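Local coordinates for Lin1840 protein (Listeria innocua serovar 6a, PDB 4ZOC) that probably hydrolyses terminal, non-reducing beta-D-glucosyl residues to release glucose, as a family 3 glycosidase involved in beta-1,2-glucan metabolism, at residues Glu17-Cys22 / His309-Leu314; Gln45-Thr50 / Glu301-Cys306; Ala246-Trp251 / Ala275-His280; Val256-Met261 / Gly297-Met302; Asn285-Ala290 / Ile315-Leu320. The protein carries 2 engineered substitutions. All coordinates share one frame; numbering follows the deposited sequence.

Interaction 1 of 5, residues Glu17-Cys22 / His309-Leu314; sequences EKIAQC and HELKGL
I19 meets L311 and K312 from the end of its helix, where its carbonyl O is bound by C22 N at 3.0 Å. No polar bond joins the two segments, so the side chain of I19 carries the contact. I19 CG1 lies 3.8 Å from L311 CB, and the two side chains run alongside each other, pointing opposite ways. The delta methyl goes further, with I19 CD1 3.5 Å from K312 CB, tighter than usual for carbons. CG1 stands anti to the carbonyl carbon (chi1 -67°), and an extended chi2 of 172° sends CD1 outward to that spot. I19 CD1 is also 3.3 Å from K312 N. Helix 306-316 is kinked here, and K312 N lacks the usual helical bond to the preceding turn. The fold is a TIM barrel. Helix 15-21 leads into its first strand, 23-25, and helix 306-316 follows its last, 301-302. The contact therefore lies at the closure of the barrel, where C22 pairs by backbone bonds with E301. The side chain of K312 touches through CB, while its bent chain leads away from I19. On another face of helix 15-21, K18 NZ forms salt bridges with both D326 and E322.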
# COMPACT_ATOMS: atom_id res chain seq x y z
N GLU A 17 -34.55 29.16 -6.47
CA GLU A 17 -34.78 28.71 -5.08
C GLU A 17 -34.34 27.23 -4.92
O GLU A 17 -33.74 26.83 -3.91
CB GLU A 17 -36.26 28.81 -4.68
CG GLU A 17 -36.66 30.22 -4.27
CD GLU A 17 -38.13 30.45 -4.20
OE1 GLU A 17 -38.93 29.67 -4.78
OE2 GLU A 17 -38.47 31.49 -3.57
N LYS A 18 -34.70 26.42 -5.89
CA LYS A 18 -34.33 24.99 -5.86
C LYS A 18 -32.82 24.83 -5.88
O LYS A 18 -32.28 24.04 -5.08
CB LYS A 18 -34.96 24.20 -7.00
CG LYS A 18 -36.44 24.13 -6.85
CD LYS A 18 -37.14 23.21 -7.82
CE LYS A 18 -37.13 23.74 -9.23
NZ LYS A 18 -37.98 22.86 -10.04
N ILE A 19 -32.14 25.60 -6.72
CA ILE A 19 -30.68 25.53 -6.81
C ILE A 19 -30.03 25.87 -5.44
O ILE A 19 -29.18 25.11 -4.94
CB ILE A 19 -30.14 26.46 -7.94
CG1 ILE A 19 -30.57 26.00 -9.39
CG2 ILE A 19 -28.61 26.68 -7.80
CD1 ILE A 19 -30.22 27.02 -10.47
N ALA A 20 -30.43 26.97 -4.80
CA ALA A 20 -29.83 27.36 -3.54
C ALA A 20 -30.13 26.42 -2.40
O ALA A 20 -29.33 26.34 -1.43
CB ALA A 20 -30.27 28.80 -3.19
N GLN A 21 -31.27 25.71 -2.48
CA GLN A 21 -31.62 24.72 -1.47
C GLN A 21 -30.47 23.68 -1.38
O GLN A 21 -30.32 23.07 -0.35
CB GLN A 21 -32.99 23.99 -1.82
CG GLN A 21 -33.53 23.08 -0.74
CD GLN A 21 -33.80 23.70 0.61
OE1 GLN A 21 -33.82 22.98 1.61
NE2 GLN A 21 -34.16 24.98 0.63
N CYS A 22 -29.70 23.49 -2.45
CA CYS A 22 -28.62 22.53 -2.52
C CYS A 22 -27.24 23.08 -2.10
O CYS A 22 -26.22 22.44 -2.39
CB CYS A 22 -28.51 21.93 -3.94
SG CYS A 22 -30.03 21.08 -4.44
N HIS A 309 -23.69 28.67 -8.87
CA HIS A 309 -23.34 29.48 -10.04
C HIS A 309 -23.59 28.79 -11.39
O HIS A 309 -23.81 29.50 -12.39
CB HIS A 309 -21.90 29.99 -9.92
CG HIS A 309 -21.70 30.97 -8.81
ND1 HIS A 309 -22.65 31.89 -8.44
CD2 HIS A 309 -20.66 31.15 -7.95
CE1 HIS A 309 -22.22 32.58 -7.39
NE2 HIS A 309 -21.01 32.15 -7.08
N GLU A 310 -23.67 27.47 -11.44
CA GLU A 310 -23.75 26.74 -12.75
C GLU A 310 -25.02 25.93 -13.09
O GLU A 310 -25.28 25.63 -14.30
CB GLU A 310 -22.56 25.75 -12.91
CG GLU A 310 -21.23 26.40 -12.67
CD GLU A 310 -20.76 27.30 -13.79
OE1 GLU A 310 -21.39 27.35 -14.88
OE2 GLU A 310 -19.70 27.95 -13.59
N LEU A 311 -25.81 25.54 -12.09
CA LEU A 311 -26.98 24.66 -12.33
C LEU A 311 -27.98 25.34 -13.23
O LEU A 311 -28.57 24.69 -14.08
CB LEU A 311 -27.66 24.22 -11.05
CG LEU A 311 -26.95 23.12 -10.23
CD1 LEU A 311 -27.84 22.70 -9.09
CD2 LEU A 311 -26.66 21.89 -11.06
N LYS A 312 -28.15 26.65 -13.07
CA LYS A 312 -29.17 27.29 -13.90
C LYS A 312 -28.80 27.19 -15.38
O LYS A 312 -29.58 26.70 -16.15
CB LYS A 312 -29.50 28.71 -13.44
CG LYS A 312 -30.69 29.29 -14.23
CD LYS A 312 -30.22 30.49 -14.97
CE LYS A 312 -30.00 31.64 -14.00
NZ LYS A 312 -30.16 32.87 -14.78
N GLY A 313 -27.59 27.58 -15.77
CA GLY A 313 -27.14 27.40 -17.17
C GLY A 313 -27.23 25.95 -17.71
O GLY A 313 -27.64 25.73 -18.86
N LEU A 314 -26.80 24.95 -16.91
CA LEU A 314 -26.87 23.56 -17.30
C LEU A 314 -28.29 23.12 -17.61
O LEU A 314 -28.54 22.38 -18.57
CB LEU A 314 -26.32 22.63 -16.20
CG LEU A 314 -24.80 22.69 -16.06
CD1 LEU A 314 -24.33 22.16 -14.69
CD2 LEU A 314 -24.03 21.93 -17.15

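Interaction 2 of 5, residues Gln45-Thr50 / Glu301-Cys306; sequences QEMKLT and EMMTTC
The side chains of M47 and M303 stand roughly perpendicular to each other. Their thioether ends meet with M47 SD 4.0 Å from M303 CE. M47 belongs to the last turn of helix 37-47, which closes in a Schellman motif at K48. M303 lies in the turn that follows the last strand of the TIM barrel, 301-302. The M47 chain runs straight out and bends only at chi3 (71°). This folds M47 CE over the turn, 3.5 Å from M303 O and 3.9 Å from T305 CG2. M303 is bent at both chi2 and chi3, and its end comes up beside the sulfur of M47. T305 approaches M47 at a slant. Its methyl, CG2, fits between the end of the M47 side chain and the M47 backbone, with T305 CG2 3.6 Å from M47 O. The T305 hydroxyl turns to a water 3.0 Å from T305 OG1. That water also makes a weak bond to M47 O, which accepts from H309 NE2 as well. M303 packs on W271, a residue of the glucose pocket. The turn itself is held by E301. E301 OE2 is met by T304 OG1 on the anti lone pair, and by C306 N at 3.1 Å on the syn side, 24° out of the carboxylate plane.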
# COMPACT_ATOMS: atom_id res chain seq x y z
N GLN A 45 -17.96 38.14 -0.65
CA GLN A 45 -17.42 38.71 -1.89
C GLN A 45 -16.63 37.67 -2.66
O GLN A 45 -16.83 37.50 -3.85
CB GLN A 45 -16.54 39.93 -1.61
CG GLN A 45 -16.04 40.58 -2.92
CD GLN A 45 -16.06 42.07 -2.82
OE1 GLN A 45 -17.11 42.72 -3.00
NE2 GLN A 45 -14.91 42.65 -2.49
N GLU A 46 -15.77 36.95 -1.95
CA GLU A 46 -14.90 35.94 -2.55
C GLU A 46 -15.69 34.80 -3.14
O GLU A 46 -15.36 34.33 -4.23
CB GLU A 46 -13.86 35.45 -1.56
CG GLU A 46 -13.17 34.14 -1.94
CD GLU A 46 -12.35 33.55 -0.77
OE1 GLU A 46 -12.21 34.19 0.31
OE2 GLU A 46 -11.86 32.40 -0.93
N MET A 47 -16.77 34.40 -2.47
CA MET A 47 -17.67 33.30 -2.99
C MET A 47 -18.70 33.80 -4.00
O MET A 47 -19.44 33.02 -4.57
CB MET A 47 -18.38 32.64 -1.82
CG MET A 47 -17.36 31.99 -0.85
SD MET A 47 -18.13 31.07 0.46
CE MET A 47 -18.81 29.63 -0.35
N LYS A 48 -18.79 35.13 -4.13
CA LYS A 48 -19.73 35.83 -5.00
C LYS A 48 -21.18 35.49 -4.64
O LYS A 48 -22.05 35.29 -5.53
CB LYS A 48 -19.38 35.56 -6.48
CG LYS A 48 -17.95 36.10 -6.79
CD LYS A 48 -17.30 35.60 -8.06
CE LYS A 48 -18.14 35.83 -9.31
NZ LYS A 48 -18.84 34.61 -9.83
N LEU A 49 -21.43 35.45 -3.33
CA LEU A 49 -22.78 35.12 -2.83
C LEU A 49 -23.51 36.43 -2.61
O LEU A 49 -22.91 37.38 -2.08
CB LEU A 49 -22.75 34.34 -1.50
CG LEU A 49 -22.14 32.94 -1.58
CD1 LEU A 49 -21.74 32.47 -0.18
CD2 LEU A 49 -23.16 32.08 -2.25
N THR A 50 -24.79 36.43 -2.98
CA THR A 50 -25.70 37.55 -2.77
C THR A 50 -26.79 37.19 -1.77
O THR A 50 -26.95 36.04 -1.36
CB THR A 50 -26.40 37.80 -4.09
OG1 THR A 50 -27.18 36.65 -4.42
CG2 THR A 50 -25.38 38.08 -5.21
N GLU A 301 -24.07 20.75 -1.57
CA GLU A 301 -22.71 21.15 -1.81
C GLU A 301 -22.20 21.93 -0.61
O GLU A 301 -22.71 22.99 -0.28
CB GLU A 301 -22.60 22.00 -3.07
CG GLU A 301 -21.17 22.47 -3.37
CD GLU A 301 -20.98 23.00 -4.71
OE1 GLU A 301 -22.00 23.21 -5.41
OE2 GLU A 301 -19.80 23.29 -5.05
N MET A 302 -21.20 21.33 0.06
CA MET A 302 -20.72 21.91 1.28
C MET A 302 -19.66 23.01 1.01
O MET A 302 -18.49 22.73 0.69
CB MET A 302 -20.08 20.81 2.15
CG MET A 302 -19.55 21.34 3.46
SD MET A 302 -18.77 20.14 4.57
CE MET A 302 -20.12 19.03 4.98
N MET A 303 -20.09 24.29 1.09
CA MET A 303 -19.13 25.46 1.09
C MET A 303 -18.33 25.76 -0.15
O MET A 303 -17.35 26.46 -0.16
CB MET A 303 -18.27 25.40 2.32
CG MET A 303 -18.97 26.02 3.53
SD MET A 303 -19.32 27.82 3.31
CE MET A 303 -17.68 28.50 3.49
N THR A 304 -18.86 25.29 -1.28
CA THR A 304 -18.40 25.69 -2.63
C THR A 304 -19.63 26.05 -3.46
O THR A 304 -20.77 25.80 -3.04
CB THR A 304 -17.44 24.64 -3.30
OG1 THR A 304 -18.03 23.32 -3.26
CG2 THR A 304 -16.14 24.66 -2.59
N THR A 305 -19.35 26.65 -4.63
CA THR A 305 -20.28 27.39 -5.40
C THR A 305 -20.53 26.84 -6.78
O THR A 305 -21.11 27.54 -7.57
CB THR A 305 -19.84 28.84 -5.51
OG1 THR A 305 -18.59 28.91 -6.19
CG2 THR A 305 -19.65 29.50 -4.15
N CYS A 306 -20.19 25.57 -7.09
CA CYS A 306 -20.45 25.05 -8.37
C CYS A 306 -21.95 25.00 -8.66
O CYS A 306 -22.39 25.47 -9.71
CB CYS A 306 -19.86 23.62 -8.56
SG CYS A 306 -18.09 23.59 -8.24
O HOH W 1 -17.15 31.55 -6.38

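Interaction 3 of 5, residues Ala246-Trp251 / Ala275-His280; sequences ATMNKW and AEVINH
The first torsion of M248 (chi1 61°) sets CG between its backbone N and carbonyl carbon, which points the chain at V277. V277 answers with CG1 anti to its own carbonyl carbon (chi1 -52°). This puts CG1 near M248 CG and T247, and CG2 near M248 SD. The contact lies in the TIM barrel, around its strand 266-268. Segment 246-251 leads into helix 250-260, which connects strands 233-236 and 266-268. Segment 275-280 holds the end of the short helix 273-276, which follows strand 266-268. The two side chains meet at a slant along two atoms of the methionine. M248 CG is 3.9 Å from V277 CG1. M248 SD sits beside the branch point, 3.9 Å from V277 CB and 3.9 Å from V277 CG2. A bend at chi3 then turns M248 CE aside. T247 adds a looser touch, its CB 4.2 Å from V277 CG1. Its hydroxyl is used elsewhere, in a hydrogen bond to T236 OG1. All three touching residues are buried, and helix 286-295 covers them through S293, F292 and A289. Polar residues close in sequence to V277 bind the second subunit instead. E276 pairs with R572 of that subunit, and N279 ND2 bonds to G571 O of the same neighbour. N249 is the N-cap of helix 250-260, with OD1 accepting from L252 N; its own N bonds back to A246 O at 3.0 Å.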
# COMPACT_ATOMS: atom_id res chain seq x y z
N ALA A 246 -14.98 10.13 -5.54
CA ALA A 246 -16.23 9.59 -5.02
C ALA A 246 -17.43 10.53 -5.29
O ALA A 246 -18.56 10.08 -5.59
CB ALA A 246 -16.10 9.31 -3.52
N THR A 247 -17.21 11.83 -5.16
CA THR A 247 -18.30 12.84 -5.21
C THR A 247 -19.01 12.82 -6.55
O THR A 247 -20.24 13.03 -6.60
CB THR A 247 -17.71 14.25 -4.89
OG1 THR A 247 -17.15 14.15 -3.56
CG2 THR A 247 -18.77 15.37 -4.95
N MET A 248 -18.27 12.54 -7.62
CA MET A 248 -18.92 12.43 -8.96
C MET A 248 -18.91 11.02 -9.51
O MET A 248 -18.99 10.82 -10.74
CB MET A 248 -18.26 13.40 -9.96
CG MET A 248 -16.78 13.20 -10.25
SD MET A 248 -16.14 14.09 -11.67
CE MET A 248 -16.61 12.96 -13.00
N ASN A 249 -18.82 10.02 -8.62
CA ASN A 249 -18.77 8.64 -9.09
C ASN A 249 -20.18 8.06 -9.18
O ASN A 249 -20.77 7.76 -8.20
CB ASN A 249 -17.86 7.85 -8.21
CG ASN A 249 -17.61 6.47 -8.73
OD1 ASN A 249 -18.48 5.84 -9.28
ND2 ASN A 249 -16.37 5.98 -8.52
N LYS A 250 -20.72 7.98 -10.41
CA LYS A 250 -22.11 7.62 -10.59
C LYS A 250 -22.36 6.24 -10.18
O LYS A 250 -23.39 5.91 -9.57
CB LYS A 250 -22.60 7.76 -12.07
CG LYS A 250 -22.41 9.08 -12.67
CD LYS A 250 -23.08 9.16 -14.07
CE LYS A 250 -22.14 9.78 -15.09
NZ LYS A 250 -21.92 11.26 -14.87
N TRP A 251 -21.46 5.34 -10.58
CA TRP A 251 -21.60 3.95 -10.23
C TRP A 251 -21.65 3.83 -8.70
O TRP A 251 -22.54 3.23 -8.12
CB TRP A 251 -20.42 3.12 -10.78
CG TRP A 251 -20.40 1.75 -10.14
CD1 TRP A 251 -21.12 0.69 -10.49
CD2 TRP A 251 -19.55 1.33 -9.08
NE1 TRP A 251 -20.83 -0.37 -9.68
CE2 TRP A 251 -19.86 0.00 -8.80
CE3 TRP A 251 -18.56 1.97 -8.32
CZ2 TRP A 251 -19.22 -0.73 -7.79
CZ3 TRP A 251 -17.95 1.27 -7.33
CH2 TRP A 251 -18.24 -0.10 -7.09
N ALA A 275 -16.16 21.04 -5.93
CA ALA A 275 -15.20 21.89 -6.64
C ALA A 275 -13.89 21.15 -6.89
O ALA A 275 -13.23 21.28 -7.93
CB ALA A 275 -14.98 23.19 -5.85
N GLU A 276 -13.59 20.25 -5.99
CA GLU A 276 -12.26 19.58 -5.94
C GLU A 276 -12.18 18.49 -6.98
O GLU A 276 -11.09 18.02 -7.27
CB GLU A 276 -11.94 19.10 -4.53
CG GLU A 276 -11.52 20.30 -3.64
CD GLU A 276 -11.49 20.03 -2.17
OE1 GLU A 276 -11.53 18.84 -1.81
OE2 GLU A 276 -11.32 21.05 -1.46
N VAL A 277 -13.30 18.11 -7.58
CA VAL A 277 -13.23 17.10 -8.67
C VAL A 277 -12.45 17.73 -9.85
O VAL A 277 -11.83 17.00 -10.70
CB VAL A 277 -14.59 16.47 -9.05
CG1 VAL A 277 -15.33 15.92 -7.87
CG2 VAL A 277 -15.51 17.41 -9.80
N ILE A 278 -12.48 19.06 -9.93
CA ILE A 278 -11.60 19.78 -10.88
C ILE A 278 -10.09 19.50 -10.64
O ILE A 278 -9.32 19.23 -11.58
CB ILE A 278 -11.91 21.31 -10.88
CG1 ILE A 278 -13.39 21.54 -11.22
CG2 ILE A 278 -11.02 21.96 -11.92
CD1 ILE A 278 -13.82 22.96 -10.88
N ASN A 279 -9.64 19.65 -9.40
CA ASN A 279 -8.28 19.39 -9.05
C ASN A 279 -7.84 17.95 -9.38
O ASN A 279 -6.71 17.74 -9.78
CB ASN A 279 -7.99 19.69 -7.60
CG ASN A 279 -8.11 21.15 -7.28
OD1 ASN A 279 -7.85 22.03 -8.13
ND2 ASN A 279 -8.34 21.45 -5.99
N HIS A 280 -8.72 16.98 -9.12
CA HIS A 280 -8.52 15.58 -9.46
C HIS A 280 -8.39 15.38 -10.97
O HIS A 280 -7.93 14.31 -11.43
CB HIS A 280 -9.75 14.74 -8.99
CG HIS A 280 -9.82 14.35 -7.56
ND1 HIS A 280 -9.02 13.36 -7.03
CD2 HIS A 280 -10.72 14.67 -6.58
CE1 HIS A 280 -9.41 13.11 -5.79
NE2 HIS A 280 -10.45 13.89 -5.48

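Interaction 4 of 5, residues Val256-Met261 / Gly297-Met302; sequences VLRGEM and GVDLEM
R258 reaches from helix 250-260 to G297 and D299. In the TIM barrel this helix is the crossover between strands 233-236 and 266-268. Segment 297-302 leads into the last strand, 301-302. The R258 side chain leaves CB toward that segment with CG anti to the carbonyl carbon (chi1 -62°). From CG to NE the chain is extended, and the side chain packs against L267. R258 NE passes G297 O at 3.8 Å without bonding to it. CZ carries the two terminal nitrogens to different partners. NH1 turns to G265 O, with a weak bond to F263 O besides. NH2 makes both polar bonds across the segments. The bond from R258 NH2 to G297 O is 2.9 Å long and nearly straight (174°), and lies in both the guanidinium and the carbonyl planes. G297 has positive phi and ends helix 286-295 in a Schellman motif. The second contact of R258 NH2 is a salt bridge, 3.0 Å to D299 OD2. It comes obliquely, with the guanidinium and carboxylate planes 36° apart. The carboxylate is shared. D299 OD1 forms a salt bridge with R331, the stronger partner. The other oxygen, OD2, is held by L267 N as well as by R258 NH2.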
# COMPACT_ATOMS: atom_id res chain seq x y z
N VAL A 256 -24.54 1.79 -6.45
CA VAL A 256 -24.25 1.11 -5.18
C VAL A 256 -25.05 1.73 -4.02
O VAL A 256 -25.81 1.02 -3.34
CB VAL A 256 -22.74 1.06 -4.89
CG1 VAL A 256 -22.46 0.37 -3.56
CG2 VAL A 256 -21.99 0.36 -6.06
N LEU A 257 -24.86 3.04 -3.76
CA LEU A 257 -25.51 3.64 -2.57
C LEU A 257 -27.00 3.74 -2.70
O LEU A 257 -27.74 3.21 -1.90
CB LEU A 257 -24.93 5.03 -2.38
CG LEU A 257 -25.52 5.89 -1.26
CD1 LEU A 257 -25.22 5.22 0.05
CD2 LEU A 257 -24.94 7.31 -1.31
N ARG A 258 -27.48 4.32 -3.77
CA ARG A 258 -28.97 4.51 -3.90
C ARG A 258 -29.65 3.27 -4.39
O ARG A 258 -30.77 2.99 -3.97
CB ARG A 258 -29.37 5.74 -4.72
CG ARG A 258 -28.84 7.00 -4.05
CD ARG A 258 -29.56 8.19 -4.61
NE ARG A 258 -28.98 9.46 -4.21
CZ ARG A 258 -29.27 10.02 -3.06
NH1 ARG A 258 -30.14 9.45 -2.29
NH2 ARG A 258 -28.78 11.20 -2.75
N GLY A 259 -28.96 2.50 -5.21
CA GLY A 259 -29.54 1.28 -5.82
C GLY A 259 -29.45 0.11 -4.89
O GLY A 259 -30.44 -0.28 -4.24
N GLU A 260 -28.24 -0.45 -4.77
CA GLU A 260 -28.03 -1.65 -3.99
C GLU A 260 -28.26 -1.47 -2.50
O GLU A 260 -28.90 -2.29 -1.85
CB GLU A 260 -26.64 -2.24 -4.24
CG GLU A 260 -26.37 -2.55 -5.73
CD GLU A 260 -24.96 -3.05 -6.00
OE1 GLU A 260 -24.17 -3.14 -5.04
OE2 GLU A 260 -24.64 -3.39 -7.16
N MET A 261 -27.78 -0.37 -1.95
CA MET A 261 -27.98 -0.11 -0.53
C MET A 261 -29.32 0.57 -0.23
O MET A 261 -29.66 0.73 0.90
CB MET A 261 -26.84 0.74 -0.00
CG MET A 261 -25.52 -0.04 0.09
SD MET A 261 -24.22 1.02 0.76
CE MET A 261 -22.83 -0.04 0.35
N GLY A 297 -25.83 12.32 -8.02
CA GLY A 297 -26.77 12.31 -6.90
C GLY A 297 -26.41 13.01 -5.59
O GLY A 297 -27.00 12.72 -4.51
N VAL A 298 -25.45 13.89 -5.69
CA VAL A 298 -25.01 14.71 -4.56
C VAL A 298 -26.08 15.80 -4.43
O VAL A 298 -26.31 16.54 -5.36
CB VAL A 298 -23.62 15.35 -4.79
CG1 VAL A 298 -23.30 16.30 -3.67
CG2 VAL A 298 -22.53 14.29 -4.87
N ASP A 299 -26.71 15.85 -3.27
CA ASP A 299 -27.82 16.77 -3.03
C ASP A 299 -27.43 18.10 -2.49
O ASP A 299 -28.21 19.05 -2.58
CB ASP A 299 -28.81 16.13 -2.09
CG ASP A 299 -29.33 14.81 -2.64
OD1 ASP A 299 -29.57 14.73 -3.88
OD2 ASP A 299 -29.58 13.92 -1.82
N LEU A 300 -26.27 18.17 -1.83
CA LEU A 300 -25.92 19.34 -0.98
C LEU A 300 -24.45 19.58 -1.05
O LEU A 300 -23.68 18.69 -0.66
CB LEU A 300 -26.40 19.04 0.46
CG LEU A 300 -26.27 20.17 1.49
CD1 LEU A 300 -26.87 21.52 1.02
CD2 LEU A 300 -26.76 19.70 2.87
N GLU A 301 -24.07 20.75 -1.57
CA GLU A 301 -22.71 21.15 -1.81
C GLU A 301 -22.20 21.93 -0.61
O GLU A 301 -22.71 22.99 -0.28
CB GLU A 301 -22.60 22.00 -3.07
CG GLU A 301 -21.17 22.47 -3.37
CD GLU A 301 -20.98 23.00 -4.71
OE1 GLU A 301 -22.00 23.21 -5.41
OE2 GLU A 301 -19.80 23.29 -5.05
N MET A 302 -21.20 21.33 0.06
CA MET A 302 -20.72 21.91 1.28
C MET A 302 -19.66 23.01 1.01
O MET A 302 -18.49 22.73 0.69
CB MET A 302 -20.08 20.81 2.15
CG MET A 302 -19.55 21.34 3.46
SD MET A 302 -18.77 20.14 4.57
CE MET A 302 -20.12 19.03 4.98

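Interaction 5 of 5, residues Asn285-Ala290 / Ile315-Leu320; sequences NPKEAA and IEEGKL
K287 NZ donates to E317 OE1 at 2.9 Å in a salt bridge at the surface. The ammonium comes in on the syn lone pair of OE1, the side of the other oxygen, and K287 NZ lies 3.5 Å from E317 OE2. A second lysine, K319, turns to the same OE1. Its modelled distance is very short, so its exact position is doubtful. The three residues form a salt-bridge network. K287 NZ lies 3.9 Å from K319 NZ, and the carboxylate between them probably offsets these like charges. K287 and E317 approach from opposite directions. K287 spans the gap with a fully extended chain and CG anti to the backbone N (chi1 -179°). K319 comes in across the K287 chain, near perpendicular. The next shell is the backbone. K287 sits in the first turn of helix 286-295, whose N-cap, N285, accepts from E288 N through OD1 at 2.9 Å. E317 and K319 flank G318, which has positive phi in the Schellman motif that ends helix 306-316. Nearer its backbone, K287 also packs on E310 and L314 of helix 306-316. The network thus bridges the start of helix 286-295 and the end of helix 306-316, the helices before and after barrel strand 301-302.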
# COMPACT_ATOMS: atom_id res chain seq x y z
N ASN A 285 -13.96 22.35 -15.28
CA ASN A 285 -14.35 23.68 -14.73
C ASN A 285 -15.52 23.48 -13.77
O ASN A 285 -16.06 22.35 -13.67
CB ASN A 285 -14.71 24.64 -15.87
CG ASN A 285 -15.72 24.03 -16.84
OD1 ASN A 285 -16.65 23.36 -16.46
ND2 ASN A 285 -15.51 24.27 -18.12
N PRO A 286 -15.94 24.56 -13.07
CA PRO A 286 -17.12 24.44 -12.18
C PRO A 286 -18.40 23.95 -12.82
O PRO A 286 -19.24 23.35 -12.16
CB PRO A 286 -17.26 25.84 -11.59
CG PRO A 286 -15.88 26.36 -11.62
CD PRO A 286 -15.30 25.85 -12.92
N LYS A 287 -18.58 24.22 -14.11
CA LYS A 287 -19.80 23.80 -14.79
C LYS A 287 -19.84 22.27 -14.93
O LYS A 287 -20.82 21.64 -14.66
CB LYS A 287 -19.84 24.50 -16.18
CG LYS A 287 -21.07 24.17 -17.00
CD LYS A 287 -21.07 24.98 -18.29
CE LYS A 287 -22.41 24.80 -18.99
NZ LYS A 287 -22.35 25.61 -20.21
N GLU A 288 -18.70 21.67 -15.29
CA GLU A 288 -18.66 20.25 -15.32
C GLU A 288 -18.76 19.59 -13.92
O GLU A 288 -19.40 18.57 -13.77
CB GLU A 288 -17.35 19.79 -16.06
CG GLU A 288 -17.42 20.07 -17.58
CD GLU A 288 -16.38 19.35 -18.40
OE1 GLU A 288 -15.44 18.69 -17.85
OE2 GLU A 288 -16.45 19.51 -19.64
N ALA A 289 -18.06 20.17 -12.95
CA ALA A 289 -18.12 19.70 -11.56
C ALA A 289 -19.57 19.62 -11.07
O ALA A 289 -20.02 18.59 -10.53
CB ALA A 289 -17.31 20.61 -10.65
N ALA A 290 -20.33 20.69 -11.34
CA ALA A 290 -21.77 20.72 -11.03
C ALA A 290 -22.54 19.66 -11.78
O ALA A 290 -23.34 18.91 -11.22
CB ALA A 290 -22.31 22.13 -11.39
N ILE A 315 -29.22 23.53 -16.77
CA ILE A 315 -30.64 23.11 -16.93
C ILE A 315 -31.27 23.84 -18.11
O ILE A 315 -31.92 23.20 -18.95
CB ILE A 315 -31.41 23.32 -15.64
CG1 ILE A 315 -30.97 22.27 -14.65
CG2 ILE A 315 -32.92 23.20 -15.79
CD1 ILE A 315 -31.40 22.62 -13.25
N GLU A 316 -31.05 25.16 -18.20
CA GLU A 316 -31.56 25.98 -19.33
C GLU A 316 -31.00 25.45 -20.65
O GLU A 316 -31.73 25.40 -21.64
CB GLU A 316 -31.18 27.45 -19.18
CG GLU A 316 -31.97 28.09 -18.07
CD GLU A 316 -31.72 29.56 -17.92
OE1 GLU A 316 -30.64 30.04 -18.34
OE2 GLU A 316 -32.61 30.21 -17.31
N GLU A 317 -29.73 25.07 -20.68
CA GLU A 317 -29.13 24.58 -21.92
C GLU A 317 -29.50 23.12 -22.25
O GLU A 317 -29.08 22.63 -23.28
CB GLU A 317 -27.59 24.76 -21.93
CG GLU A 317 -27.11 26.17 -21.78
CD GLU A 317 -25.69 26.25 -21.29
OE1 GLU A 317 -24.98 25.21 -21.30
OE2 GLU A 317 -25.26 27.37 -20.91
N GLY A 318 -30.25 22.41 -21.38
CA GLY A 318 -30.59 21.03 -21.60
C GLY A 318 -29.46 20.05 -21.36
O GLY A 318 -29.59 18.89 -21.74
N LYS A 319 -28.39 20.47 -20.68
CA LYS A 319 -27.31 19.52 -20.37
C LYS A 319 -27.60 18.65 -19.14
O LYS A 319 -26.98 17.61 -18.94
CB LYS A 319 -26.00 20.27 -20.20
CG LYS A 319 -25.58 21.07 -21.45
CD LYS A 319 -24.27 21.78 -21.23
CE LYS A 319 -23.70 22.37 -22.52
NZ LYS A 319 -24.37 23.64 -22.93
N LEU A 320 -28.55 19.08 -18.30
CA LEU A 320 -28.93 18.41 -17.05
C LEU A 320 -30.41 18.53 -16.93
O LEU A 320 -30.94 19.62 -17.08
CB LEU A 320 -28.31 19.17 -15.90
CG LEU A 320 -27.49 18.65 -14.71
CD1 LEU A 320 -27.84 19.47 -13.48
CD2 LEU A 320 -27.56 17.16 -14.47

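All five contacts lie in the TIM-barrel domain. Interactions 1 and 5 share helix 306-316, and their centres are 10 Å apart. L314 O and K319 N join them in a probable hydrogen bond, 2.9 Å long. Interactions 2 and 4 share strand 301-302, but their centres are 22 Å apart, since one contact uses residues after the strand and the other residues before it. Interaction 1 touches both there, through C22 O to E301 N at 2.9 Å. Interactions 3 and 4 both use helix 250-260. Interaction 3 also meets interaction 5, with V277 CG2 3.8 Å from A289 CB. The M303 side chain of interaction 2 is about 7 Å from a bound glucose, and the T247 side chain of interaction 3 about 12 Å.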